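Local coordinates for germination protein (Bacillus megaterium, PDB 6O59) that serves as the A subunit of the spore germinant receptor GerK3, here its N-terminal domain, and probably helps spores respond to germinants, at residues L16-K20 against T21-S25; K196-K199 against E200-R204; N207-I210 against D211-L214; I213-S216 against G217-E220; Y235-R239 against P240-A244. All blocks are in the same frame, centred on the assembly; numbering follows the deposited sequence.

Contact 1: L16-K20 against T21-S25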
loop_
_atom_site.group_PDB
_atom_site.type_symbol
_atom_site.label_atom_id
_atom_site.label_comp_id
_atom_site.label_asym_id
_atom_site.label_seq_id
_atom_site.Cartn_x
_atom_site.Cartn_y
_atom_site.Cartn_z
ATOM N N LEU A 16 -3.565 4.039 14.245
ATOM C CA LEU A 16 -3.334 2.599 14.361
ATOM C C LEU A 16 -3.166 1.929 12.996
ATOM O O LEU A 16 -2.347 1.017 12.901
ATOM C CB LEU A 16 -4.442 1.912 15.180
ATOM C CG LEU A 16 -4.302 2.033 16.730
ATOM C CD1 LEU A 16 -5.590 1.718 17.418
ATOM C CD2 LEU A 16 -3.211 1.129 17.285
ATOM N N ILE A 17 -3.899 2.371 11.943
ATOM C CA ILE A 17 -3.729 1.818 10.590
ATOM C C ILE A 17 -2.303 2.144 10.114
ATOM O O ILE A 17 -1.548 1.238 9.762
ATOM C CB ILE A 17 -4.802 2.342 9.591
ATOM C CG1 ILE A 17 -6.202 1.798 9.936
ATOM C CG2 ILE A 17 -4.410 2.018 8.125
ATOM C CD1 ILE A 17 -7.325 2.607 9.330
ATOM N N LYS A 18 -1.929 3.430 10.179
ATOM C CA LYS A 18 -0.604 3.932 9.814
ATOM C C LYS A 18 0.499 3.116 10.526
ATOM O O LYS A 18 1.493 2.729 9.908
ATOM C CB LYS A 18 -0.485 5.430 10.154
ATOM C CG LYS A 18 -1.426 6.335 9.356
ATOM C CD LYS A 18 -1.079 7.810 9.533
ATOM C CE LYS A 18 -2.280 8.723 9.407
ATOM N NZ LYS A 18 -3.042 8.832 10.686
ATOM N N GLU A 19 0.274 2.823 11.812
ATOM C CA GLU A 19 1.141 2.061 12.694
ATOM C C GLU A 19 1.298 0.616 12.181
ATOM O O GLU A 19 2.422 0.138 11.979
ATOM C CB GLU A 19 0.492 2.069 14.084
ATOM C CG GLU A 19 1.411 1.958 15.279
ATOM C CD GLU A 19 0.630 1.822 16.575
ATOM O OE1 GLU A 19 0.093 2.846 17.062
ATOM O OE2 GLU A 19 0.539 0.684 17.091
ATOM N N LYS A 20 0.155 -0.049 11.933
ATOM C CA LYS A 20 0.053 -1.449 11.554
ATOM C C LYS A 20 0.510 -1.736 10.134
ATOM O O LYS A 20 1.072 -2.810 9.889
ATOM C CB LYS A 20 -1.376 -1.942 11.780
ATOM C CG LYS A 20 -1.648 -2.139 13.280
ATOM C CD LYS A 20 -3.120 -2.242 13.647
ATOM C CE LYS A 20 -3.313 -2.453 15.131
ATOM N NZ LYS A 20 -2.841 -3.790 15.588
ATOM N N THR A 21 0.301 -0.781 9.215
ATOM C CA THR A 21 0.680 -0.897 7.799
ATOM C C THR A 21 2.056 -0.234 7.506
ATOM O O THR A 21 2.431 -0.091 6.349
ATOM C CB THR A 21 -0.416 -0.295 6.931
ATOM O OG1 THR A 21 -0.524 1.104 7.235
ATOM C CG2 THR A 21 -1.768 -1.024 7.077
ATOM N N GLY A 22 2.781 0.144 8.553
ATOM C CA GLY A 22 4.116 0.731 8.491
ATOM C C GLY A 22 4.266 2.066 7.799
ATOM O O GLY A 22 5.370 2.399 7.340
ATOM N N ASN A 23 3.163 2.857 7.768
ATOM C CA ASN A 23 3.043 4.173 7.126
ATOM C C ASN A 23 3.429 4.023 5.643
ATOM O O ASN A 23 4.240 4.797 5.114
ATOM C CB ASN A 23 3.883 5.232 7.863
ATOM C CG ASN A 23 3.068 6.373 8.416
ATOM O OD1 ASN A 23 2.603 7.266 7.678
ATOM N ND2 ASN A 23 2.882 6.370 9.734
ATOM N N SER A 24 2.890 2.946 5.002
ATOM C CA SER A 24 3.154 2.565 3.612
ATOM C C SER A 24 2.664 3.650 2.679
ATOM O O SER A 24 1.580 4.201 2.888
ATOM C CB SER A 24 2.520 1.218 3.283
ATOM O OG SER A 24 3.361 0.155 3.695
ATOM N N SER A 25 3.491 3.982 1.679
ATOM C CA SER A 25 3.258 5.089 0.756
ATOM C C SER A 25 2.031 4.933 -0.147
ATOM O O SER A 25 1.546 5.956 -0.629
ATOM C CB SER A 25 4.495 5.353 -0.092
ATOM O OG SER A 25 4.960 4.204 -0.784
#
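Thr21 aims its hydroxyl at Ile17 O through a chi1 of 63°, which puts OG1 between the backbone N and the carbonyl carbon, with CG2 on the far side from that carbon. In this position the hydroxyl donates to Ile17 O, OG1 to O 2.7 Å, coming from above the carbonyl plane. The amide of the same threonine reaches the same oxygen almost head-on, Thr21 N to Ile17 O 2.8 Å, so two donors from one residue grip one acceptor. The two side chains run side by side and point the same way, the threonine OG1 lying 4.1 Å from Ile17 CG2.

Beyond Thr21 the helix closes in a Schellman motif. Asn23 N donates to Lys18 O at 2.7 Å, five residues back, and within that bond a weak one runs from Gly22 N to Glu19 O at 3.4 Å. Gly22 occupies the position with positive phi (63°), which lets the chain wrap over the last carbonyls and leave. Asn23 brings its amide across the base of the Lys18 side chain, ND2 3.5 Å from CB. The exit is pinned again by Ser24, whose OG donates to Thr21 O at 2.8 Å.

Around this end, Ile17 rests on Trp98 of helix 98-106, Lys20 makes a cation-pi contact with that indole, and Thr21 touches Leu102. Ser24 and Ser25 hydrogen-bond to Leu171 and Ser173 of strand 169-176. Thr21 also meets Ile27, where the chain enters strand 27-34.

Contact 2: K196-K199 against E200-R204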
loop_
_atom_site.group_PDB
_atom_site.type_symbol
_atom_site.label_atom_id
_atom_site.label_comp_id
_atom_site.label_asym_id
_atom_site.label_seq_id
_atom_site.Cartn_x
_atom_site.Cartn_y
_atom_site.Cartn_z
ATOM N N LYS A 196 18.527 -5.484 10.570
ATOM C CA LYS A 196 19.907 -5.065 10.308
ATOM C C LYS A 196 20.197 -5.064 8.786
ATOM O O LYS A 196 20.896 -4.172 8.303
ATOM C CB LYS A 196 20.912 -5.935 11.083
ATOM C CG LYS A 196 20.675 -5.921 12.595
ATOM C CD LYS A 196 21.788 -6.581 13.414
ATOM C CE LYS A 196 21.483 -8.013 13.799
ATOM N NZ LYS A 196 22.474 -8.537 14.780
ATOM N N VAL A 197 19.593 -6.002 8.031
ATOM C CA VAL A 197 19.732 -6.103 6.569
ATOM C C VAL A 197 18.960 -4.940 5.902
ATOM O O VAL A 197 19.469 -4.329 4.954
ATOM C CB VAL A 197 19.272 -7.498 6.044
ATOM C CG1 VAL A 197 19.251 -7.557 4.526
ATOM C CG2 VAL A 197 20.147 -8.610 6.596
ATOM N N VAL A 198 17.750 -4.626 6.418
ATOM C CA VAL A 198 16.906 -3.551 5.892
ATOM C C VAL A 198 17.621 -2.204 6.097
ATOM O O VAL A 198 17.778 -1.454 5.125
ATOM C CB VAL A 198 15.474 -3.564 6.492
ATOM C CG1 VAL A 198 14.683 -2.321 6.079
ATOM C CG2 VAL A 198 14.720 -4.826 6.079
ATOM N N LYS A 199 18.093 -1.935 7.335
ATOM C CA LYS A 199 18.807 -0.700 7.692
ATOM C C LYS A 199 20.034 -0.482 6.796
ATOM O O LYS A 199 20.258 0.641 6.350
ATOM C CB LYS A 199 19.254 -0.687 9.187
ATOM C CG LYS A 199 18.184 -0.926 10.282
ATOM C CD LYS A 199 16.889 -0.086 10.194
ATOM C CE LYS A 199 15.677 -0.908 9.783
ATOM N NZ LYS A 199 14.417 -0.148 9.972
ATOM N N GLU A 200 20.800 -1.556 6.516
ATOM C CA GLU A 200 22.003 -1.499 5.685
ATOM C C GLU A 200 21.693 -1.247 4.219
ATOM O O GLU A 200 22.392 -0.453 3.592
ATOM C CB GLU A 200 22.850 -2.769 5.831
ATOM C CG GLU A 200 23.745 -2.757 7.068
ATOM C CD GLU A 200 24.544 -1.494 7.353
ATOM O OE1 GLU A 200 25.198 -0.970 6.419
ATOM O OE2 GLU A 200 24.508 -1.024 8.513
ATOM N N ILE A 201 20.661 -1.905 3.669
ATOM C CA ILE A 201 20.299 -1.725 2.264
ATOM C C ILE A 201 19.764 -0.285 2.034
ATOM O O ILE A 201 20.158 0.356 1.054
ATOM C CB ILE A 201 19.319 -2.831 1.806
ATOM C CG1 ILE A 201 20.085 -4.184 1.673
ATOM C CG2 ILE A 201 18.603 -2.430 0.495
ATOM C CD1 ILE A 201 19.285 -5.401 1.446
ATOM N N ARG A 202 18.932 0.224 2.968
ATOM C CA ARG A 202 18.356 1.569 2.930
ATOM C C ARG A 202 19.472 2.628 2.939
ATOM O O ARG A 202 19.443 3.541 2.109
ATOM C CB ARG A 202 17.395 1.756 4.114
ATOM C CG ARG A 202 16.679 3.111 4.170
ATOM C CD ARG A 202 16.063 3.326 5.536
ATOM N NE ARG A 202 14.995 2.361 5.813
ATOM C CZ ARG A 202 14.729 1.846 7.010
ATOM N NH1 ARG A 202 13.744 0.971 7.159
ATOM N NH2 ARG A 202 15.441 2.209 8.070
ATOM N N LYS A 203 20.457 2.477 3.855
ATOM C CA LYS A 203 21.640 3.330 4.019
ATOM C C LYS A 203 22.436 3.391 2.702
ATOM O O LYS A 203 22.743 4.486 2.245
ATOM C CB LYS A 203 22.504 2.797 5.179
ATOM C CG LYS A 203 23.886 3.427 5.359
ATOM C CD LYS A 203 24.745 2.584 6.300
ATOM C CE LYS A 203 26.222 2.845 6.135
ATOM N NZ LYS A 203 27.039 1.959 7.009
ATOM N N ARG A 204 22.716 2.233 2.073
ATOM C CA ARG A 204 23.457 2.145 0.809
ATOM C C ARG A 204 22.716 2.837 -0.322
ATOM O O ARG A 204 23.346 3.527 -1.123
ATOM C CB ARG A 204 23.741 0.681 0.414
ATOM C CG ARG A 204 24.732 -0.052 1.312
ATOM C CD ARG A 204 26.105 0.593 1.371
ATOM N NE ARG A 204 27.162 -0.369 1.701
ATOM C CZ ARG A 204 27.439 -0.797 2.932
ATOM N NH1 ARG A 204 26.713 -0.384 3.966
ATOM N NH2 ARG A 204 28.430 -1.656 3.134
#
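This is a local, one-turn contact within helix 195-206, an amphipathic helix packed by one flank on strands of the sheet that includes 182-189 and 252-256. Four i to i+4 backbone bonds carry it: the amides of Glu200, Ile201, Arg202 and Lys203 donate to the carbonyls of Lys196, Val197, Val198 and Lys199 in turn. The straightest runs from Arg202 N to Val198 O, 3.0 Å with an N-H...O angle of 166°.

On the apolar flank, Val197 and Ile201 lie side by side and point the same way, CG1 of the valine 3.8 Å from CD1 of the isoleucine. Val198 brings its CG1 obliquely to the Arg202 guanidinium, 3.6 Å from NH1.

Arg202 leaves the helix with CG anti to its own N (chi1 -178°) and bends at chi3, which swings the guanidinium back along the helix. There it runs beside the Lys199 side chain, both pointing the same way; how closely their two cationic ends approach is doubtful at this resolution. The real polar partner of Arg202 is Glu172, which forms a salt bridge with its NE. Further round the helix the charges are complementary: Glu200 OE1 forms salt bridges with Arg204 NH1 at 2.9 Å and Lys203 NZ at 3.5 Å, a three-residue network.

Val197, Val198 and Ile201 all press on Ile252 of strand 252-256. Tyr188 of strand 182-189 meets Val198 and Arg202, while Phe231 and Pro232 of the loop before strand 235-237 touch Glu200, Ile201 and Arg204.

Contact 3: N207-I210 against D211-L214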
loop_
_atom_site.group_PDB
_atom_site.type_symbol
_atom_site.label_atom_id
_atom_site.label_comp_id
_atom_site.label_asym_id
_atom_site.label_seq_id
_atom_site.Cartn_x
_atom_site.Cartn_y
_atom_site.Cartn_z
ATOM N N ASN A 207 22.857 6.730 -0.793
ATOM C CA ASN A 207 24.095 7.249 -1.380
ATOM C C ASN A 207 24.544 6.481 -2.646
ATOM O O ASN A 207 25.658 6.714 -3.128
ATOM C CB ASN A 207 25.220 7.227 -0.335
ATOM C CG ASN A 207 24.828 7.776 1.016
ATOM O OD1 ASN A 207 24.560 7.022 1.962
ATOM N ND2 ASN A 207 24.785 9.098 1.134
ATOM N N ILE A 208 23.691 5.594 -3.191
ATOM C CA ILE A 208 24.024 4.801 -4.381
ATOM C C ILE A 208 23.977 5.667 -5.656
ATOM O O ILE A 208 23.194 6.627 -5.741
ATOM C CB ILE A 208 23.101 3.536 -4.516
ATOM C CG1 ILE A 208 23.801 2.406 -5.317
ATOM C CG2 ILE A 208 21.707 3.855 -5.099
ATOM C CD1 ILE A 208 23.071 1.015 -5.326
ATOM N N ASP A 209 24.828 5.315 -6.634
ATOM C CA ASP A 209 24.822 5.901 -7.970
ATOM C C ASP A 209 24.084 4.878 -8.824
ATOM O O ASP A 209 24.686 4.030 -9.490
ATOM C CB ASP A 209 26.235 6.225 -8.484
ATOM C CG ASP A 209 26.297 6.965 -9.812
ATOM O OD1 ASP A 209 25.225 7.164 -10.445
ATOM O OD2 ASP A 209 27.418 7.346 -10.224
ATOM N N ILE A 210 22.755 4.920 -8.714
ATOM C CA ILE A 210 21.823 4.004 -9.351
ATOM C C ILE A 210 22.009 3.929 -10.871
ATOM O O ILE A 210 21.844 2.857 -11.444
ATOM C CB ILE A 210 20.362 4.367 -8.947
ATOM C CG1 ILE A 210 19.359 3.227 -9.285
ATOM C CG2 ILE A 210 19.904 5.722 -9.489
ATOM C CD1 ILE A 210 19.710 1.872 -8.728
ATOM N N ASP A 211 22.383 5.033 -11.503
ATOM C CA ASP A 211 22.572 5.094 -12.945
ATOM C C ASP A 211 23.761 4.223 -13.353
ATOM O O ASP A 211 23.609 3.351 -14.212
ATOM C CB ASP A 211 22.736 6.543 -13.396
ATOM C CG ASP A 211 21.535 7.403 -13.061
ATOM O OD1 ASP A 211 21.491 7.946 -11.929
ATOM O OD2 ASP A 211 20.632 7.533 -13.929
ATOM N N SER A 212 24.909 4.407 -12.673
ATOM C CA SER A 212 26.148 3.656 -12.875
ATOM C C SER A 212 25.929 2.152 -12.572
ATOM O O SER A 212 26.362 1.297 -13.351
ATOM C CB SER A 212 27.247 4.246 -11.994
ATOM O OG SER A 212 28.321 3.349 -11.772
ATOM N N ILE A 213 25.227 1.849 -11.457
ATOM C CA ILE A 213 24.902 0.495 -11.021
ATOM C C ILE A 213 24.089 -0.206 -12.105
ATOM O O ILE A 213 24.450 -1.316 -12.501
ATOM C CB ILE A 213 24.173 0.499 -9.643
ATOM C CG1 ILE A 213 25.130 0.825 -8.459
ATOM C CG2 ILE A 213 23.386 -0.790 -9.382
ATOM C CD1 ILE A 213 26.337 -0.187 -8.149
ATOM N N LEU A 214 23.027 0.443 -12.605
ATOM C CA LEU A 214 22.158 -0.150 -13.625
ATOM C C LEU A 214 22.861 -0.274 -14.972
ATOM O O LEU A 214 22.765 -1.326 -15.599
ATOM C CB LEU A 214 20.835 0.617 -13.765
ATOM C CG LEU A 214 19.864 0.495 -12.575
ATOM C CD1 LEU A 214 18.700 1.376 -12.776
ATOM C CD2 LEU A 214 19.399 -0.946 -12.352
#
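Ile208 and Ile213 meet at about a right angle, Ile208 CD1 against Ile213 CG1 at 3.8 Å. A second apolar pair, Ile210 and Leu214, runs side by side, with Ile210 CG1 4.0 Å from Leu214 CD1. Ile210 has CG1 anti to the backbone N (chi1 -165°), which lays that branch along the leucine. Ile176 of strand 169-176 touches Ile208 and Ile210.

The hydrogen bonds are the first turn of helix 210-215. Ile213 N reaches Asp209 O at 3.0 Å and Leu214 N reaches Ile210 O at 2.9 Å.

The acidic groups gather on another side. The Asp209 carboxylate sits against the Ser212 methylene, OD2 3.6 Å from CB. Asp209 OD1 and Asp211 OD1 are 4.1 Å apart, and this proximity of like charges is probably eased by Arg178, whose NE forms a salt bridge with Asp209 OD2.

Asp209 holds the N-cap position, so Ile208 just before the cap and Ile213 in the first turn make the residue pair of a hydrophobic staple, a feature of helix N-termini, here at the start of the short helix that follows helix 195-206.

Contact 4: I213-S216 against G217-E220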
loop_
_atom_site.group_PDB
_atom_site.type_symbol
_atom_site.label_atom_id
_atom_site.label_comp_id
_atom_site.label_asym_id
_atom_site.label_seq_id
_atom_site.Cartn_x
_atom_site.Cartn_y
_atom_site.Cartn_z
ATOM N N ILE A 213 25.227 1.849 -11.457
ATOM C CA ILE A 213 24.902 0.495 -11.021
ATOM C C ILE A 213 24.089 -0.206 -12.105
ATOM O O ILE A 213 24.450 -1.316 -12.501
ATOM C CB ILE A 213 24.173 0.499 -9.643
ATOM C CG1 ILE A 213 25.130 0.825 -8.459
ATOM C CG2 ILE A 213 23.386 -0.790 -9.382
ATOM C CD1 ILE A 213 26.337 -0.187 -8.149
ATOM N N LEU A 214 23.027 0.443 -12.605
ATOM C CA LEU A 214 22.158 -0.150 -13.625
ATOM C C LEU A 214 22.861 -0.274 -14.972
ATOM O O LEU A 214 22.765 -1.326 -15.599
ATOM C CB LEU A 214 20.835 0.617 -13.765
ATOM C CG LEU A 214 19.864 0.495 -12.575
ATOM C CD1 LEU A 214 18.700 1.376 -12.776
ATOM C CD2 LEU A 214 19.399 -0.946 -12.352
ATOM N N GLU A 215 23.617 0.759 -15.377
ATOM C CA GLU A 215 24.369 0.769 -16.632
ATOM C C GLU A 215 25.422 -0.354 -16.655
ATOM O O GLU A 215 25.689 -0.912 -17.722
ATOM C CB GLU A 215 25.029 2.126 -16.826
ATOM C CG GLU A 215 25.161 2.546 -18.275
ATOM C CD GLU A 215 25.817 3.899 -18.478
ATOM O OE1 GLU A 215 25.877 4.697 -17.513
ATOM O OE2 GLU A 215 26.265 4.167 -19.615
ATOM N N SER A 216 25.985 -0.711 -15.477
ATOM C CA SER A 216 26.971 -1.799 -15.333
ATOM C C SER A 216 26.331 -3.168 -15.619
ATOM O O SER A 216 27.045 -4.126 -15.917
ATOM C CB SER A 216 27.598 -1.799 -13.936
ATOM O OG SER A 216 28.600 -0.802 -13.770
ATOM N N GLY A 217 24.996 -3.227 -15.536
ATOM C CA GLY A 217 24.191 -4.416 -15.791
ATOM C C GLY A 217 23.796 -4.601 -17.243
ATOM O O GLY A 217 23.212 -5.630 -17.583
ATOM N N TYR A 218 24.105 -3.616 -18.117
ATOM C CA TYR A 218 23.804 -3.713 -19.555
ATOM C C TYR A 218 24.726 -4.773 -20.180
ATOM O O TYR A 218 25.877 -4.887 -19.758
ATOM C CB TYR A 218 23.941 -2.351 -20.264
ATOM C CG TYR A 218 22.954 -1.263 -19.865
ATOM C CD1 TYR A 218 21.957 -1.506 -18.923
ATOM C CD2 TYR A 218 23.027 0.011 -20.421
ATOM C CE1 TYR A 218 21.066 -0.504 -18.536
ATOM C CE2 TYR A 218 22.131 1.018 -20.053
ATOM C CZ TYR A 218 21.150 0.756 -19.107
ATOM O OH TYR A 218 20.260 1.745 -18.731
ATOM N N VAL A 219 24.211 -5.577 -21.135
ATOM C CA VAL A 219 24.921 -6.707 -21.756
ATOM C C VAL A 219 26.294 -6.295 -22.325
ATOM O O VAL A 219 27.266 -7.032 -22.130
ATOM C CB VAL A 219 24.048 -7.442 -22.809
ATOM C CG1 VAL A 219 24.828 -8.560 -23.520
ATOM C CG2 VAL A 219 22.793 -8.018 -22.147
ATOM N N GLU A 220 26.372 -5.118 -22.976
ATOM C CA GLU A 220 27.590 -4.539 -23.551
ATOM C C GLU A 220 28.688 -4.337 -22.490
ATOM O O GLU A 220 29.840 -4.712 -22.730
ATOM C CB GLU A 220 27.284 -3.207 -24.266
ATOM C CG GLU A 220 26.330 -2.257 -23.547
ATOM C CD GLU A 220 24.868 -2.404 -23.929
ATOM O OE1 GLU A 220 24.366 -1.548 -24.694
ATOM O OE2 GLU A 220 24.226 -3.374 -23.466
#
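The Tyr218 ring lies with one face over the backbone of Glu215, the two residues being the last and first of a type I beta turn. Glu215 CA sits 3.8 Å from the ring centroid and only 2° off the normal, a CH-pi contact centred on the ring. The glutamate side chain continues on the same side, beyond the ring outline, its CG 3.8 Å from Tyr218 CE2, and its carboxylate plane is turned 51° from the ring. On the CD1 side the Leu214 carbonyl approaches obliquely, O 3.4 Å from Tyr218 CD1.

The frame for this contact is the turn itself, which lies between helix 210-215 and helix 219-224, with Tyr218 at the N-cap position of the second helix. The turn is closed by Tyr218 N donating to Glu215 O at 3.2 Å. One residue earlier, Gly217 N donates to Leu214 O at 2.9 Å. In both bonds the donor stands well above the carbonyl plane.

Tyr218 is brought back over the turn by its first torsion, chi1 -66°, which sets CG beside the backbone N. The whole corner is at the surface; Leu214 rests on Thr259 and Ser216 on Thr227, both in loops. Ser216 holds its OG beside its own backbone N, and that oxygen hydrogen-bonds to the carbonyl of Ser212, one turn back in helix 210-215.

Contact 5: Y235-R239 against P240-A244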
loop_
_atom_site.group_PDB
_atom_site.type_symbol
_atom_site.label_atom_id
_atom_site.label_comp_id
_atom_site.label_asym_id
_atom_site.label_seq_id
_atom_site.Cartn_x
_atom_site.Cartn_y
_atom_site.Cartn_z
ATOM N N TYR A 235 19.438 -8.203 -8.081
ATOM C CA TYR A 235 18.904 -9.094 -9.095
ATOM C C TYR A 235 17.667 -8.445 -9.728
ATOM O O TYR A 235 16.736 -8.082 -9.016
ATOM C CB TYR A 235 18.599 -10.464 -8.482
ATOM C CG TYR A 235 17.753 -11.362 -9.351
ATOM C CD1 TYR A 235 18.275 -11.954 -10.498
ATOM C CD2 TYR A 235 16.425 -11.632 -9.022
ATOM C CE1 TYR A 235 17.489 -12.771 -11.311
ATOM C CE2 TYR A 235 15.638 -12.459 -9.818
ATOM C CZ TYR A 235 16.175 -13.028 -10.956
ATOM O OH TYR A 235 15.396 -13.835 -11.737
ATOM N N ASN A 236 17.666 -8.275 -11.057
ATOM C CA ASN A 236 16.548 -7.681 -11.782
ATOM C C ASN A 236 15.555 -8.755 -12.281
ATOM O O ASN A 236 15.955 -9.737 -12.906
ATOM C CB ASN A 236 17.053 -6.845 -12.959
ATOM C CG ASN A 236 17.784 -7.623 -14.038
ATOM O OD1 ASN A 236 18.714 -8.386 -13.782
ATOM N ND2 ASN A 236 17.381 -7.441 -15.276
ATOM N N THR A 237 14.261 -8.546 -12.034
ATOM C CA THR A 237 13.206 -9.462 -12.479
ATOM C C THR A 237 12.006 -8.672 -12.967
ATOM O O THR A 237 11.599 -7.699 -12.326
ATOM C CB THR A 237 12.815 -10.474 -11.371
ATOM O OG1 THR A 237 11.713 -11.251 -11.811
ATOM C CG2 THR A 237 12.454 -9.820 -10.045
ATOM N N GLU A 238 11.418 -9.099 -14.080
ATOM C CA GLU A 238 10.214 -8.449 -14.606
ATOM C C GLU A 238 8.945 -9.180 -14.131
ATOM O O GLU A 238 7.852 -8.750 -14.465
ATOM C CB GLU A 238 10.252 -8.366 -16.133
ATOM C CG GLU A 238 10.247 -9.704 -16.856
ATOM C CD GLU A 238 10.339 -9.621 -18.367
ATOM O OE1 GLU A 238 10.975 -8.667 -18.880
ATOM O OE2 GLU A 238 9.779 -10.519 -19.039
ATOM N N ARG A 239 9.104 -10.248 -13.317
ATOM C CA ARG A 239 8.036 -11.112 -12.822
ATOM C C ARG A 239 7.601 -10.770 -11.380
ATOM O O ARG A 239 8.357 -11.021 -10.442
ATOM C CB ARG A 239 8.507 -12.581 -12.900
ATOM C CG ARG A 239 8.490 -13.197 -14.298
ATOM C CD ARG A 239 9.118 -14.591 -14.329
ATOM N NE ARG A 239 8.343 -15.602 -13.590
ATOM C CZ ARG A 239 8.788 -16.817 -13.258
ATOM N NH1 ARG A 239 10.016 -17.196 -13.587
ATOM N NH2 ARG A 239 8.005 -17.659 -12.595
ATOM N N PRO A 240 6.358 -10.272 -11.157
ATOM C CA PRO A 240 5.923 -9.957 -9.768
ATOM C C PRO A 240 5.917 -11.165 -8.808
ATOM O O PRO A 240 6.160 -10.973 -7.616
ATOM C CB PRO A 240 4.505 -9.375 -9.947
ATOM C CG PRO A 240 4.480 -8.877 -11.383
ATOM C CD PRO A 240 5.320 -9.881 -12.140
ATOM N N ASP A 241 5.670 -12.402 -9.311
ATOM C CA ASP A 241 5.681 -13.617 -8.471
ATOM C C ASP A 241 7.085 -13.900 -7.915
ATOM O O ASP A 241 7.199 -14.308 -6.762
ATOM C CB ASP A 241 5.143 -14.839 -9.214
ATOM C CG ASP A 241 5.764 -15.080 -10.568
ATOM O OD1 ASP A 241 5.556 -14.233 -11.481
ATOM O OD2 ASP A 241 6.432 -16.118 -10.734
ATOM N N VAL A 242 8.147 -13.622 -8.706
ATOM C CA VAL A 242 9.547 -13.792 -8.290
ATOM C C VAL A 242 9.863 -12.776 -7.171
ATOM O O VAL A 242 10.518 -13.148 -6.183
ATOM C CB VAL A 242 10.528 -13.714 -9.486
ATOM C CG1 VAL A 242 11.989 -13.791 -9.036
ATOM C CG2 VAL A 242 10.226 -14.830 -10.489
ATOM N N VAL A 243 9.342 -11.532 -7.290
ATOM C CA VAL A 243 9.498 -10.483 -6.268
ATOM C C VAL A 243 8.787 -10.949 -4.998
ATOM O O VAL A 243 9.385 -10.960 -3.925
ATOM C CB VAL A 243 8.990 -9.101 -6.766
ATOM C CG1 VAL A 243 8.727 -8.142 -5.607
ATOM C CG2 VAL A 243 9.974 -8.488 -7.758
ATOM N N ALA A 244 7.541 -11.423 -5.147
ATOM C CA ALA A 244 6.714 -11.943 -4.051
ATOM C C ALA A 244 7.453 -13.071 -3.295
ATOM O O ALA A 244 7.532 -13.027 -2.063
ATOM C CB ALA A 244 5.381 -12.425 -4.593
HETATM O O HOH W 1 5.599 -15.592 -13.995
#
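Thr237 packs against Val242 and Val243 in the tight part of this contact. Thr237 CG2 meets Val243 CG2 at 3.6 Å, and Thr237 OG1 lies 3.6 Å from Val242 CB. On this inner side Val243 also touches Ile264, Phe149 and Val160, and Pro240 rests on Met159 and Ile163 of helix 153-163. Strand 235-237 is an edge strand of its sheet, bonded through its backbone to Ile264 and Gly262.

Between strand and helix the chain makes an ST turn: Arg239 N donates to Thr237 OG1 at 3.2 Å. The hydroxyl is set for this by a chi1 of 175°, with OG1 anti to N. Arg239 then takes the N-cap position, and its carbonyl accepts two weak bonds, from Val242 N and Val243 N.

The outer side is looser and exposed. Here Val242 CG1 comes to the edge of the Tyr235 ring, in plane, 4.0 Å from CE2. The Arg239 guanidinium lays one face over Val242, with CG2 3.6 Å from the guanidinium plane, over its centre. It reaches Asp241 through a salt bridge, NH2 to OD2 2.9 Å. The hydrogen bond within it is weak, bent to 129° at the hydrogen; the guanidinium and carboxylate planes are 45° apart. A water joins the same pair by a second route, accepting from Arg239 NE at 2.8 Å and donating to Asp241 OD1.

Arginine and aspartate thus hold each other directly and through water: NH2 bonds to Asp241 OD2 and NE to the water, while one face of the guanidinium lies over the valine methyl.

Overall arrangement
Contact 1 ends helix 10-20 and turns the chain toward strand 27-34, the first strand of the N-terminal sheet; its serines also reach strand 169-176 of the second sheet. The other four contacts belong to that second half. Contact 2 is a turn of helix 195-206, and contact 3 follows directly as the chain enters helix 210-215. Contact 4 shares Ile213 and Leu214 with contact 3 and turns the chain into helix 219-224. Contact 5 then leads from edge strand 235-237 into helix 240-248. Apart from the overlap of contacts 3 and 4, they follow one another in series; none encloses another. Contacts 1 and 4 lie farthest apart, with centres about 36 Å from each other.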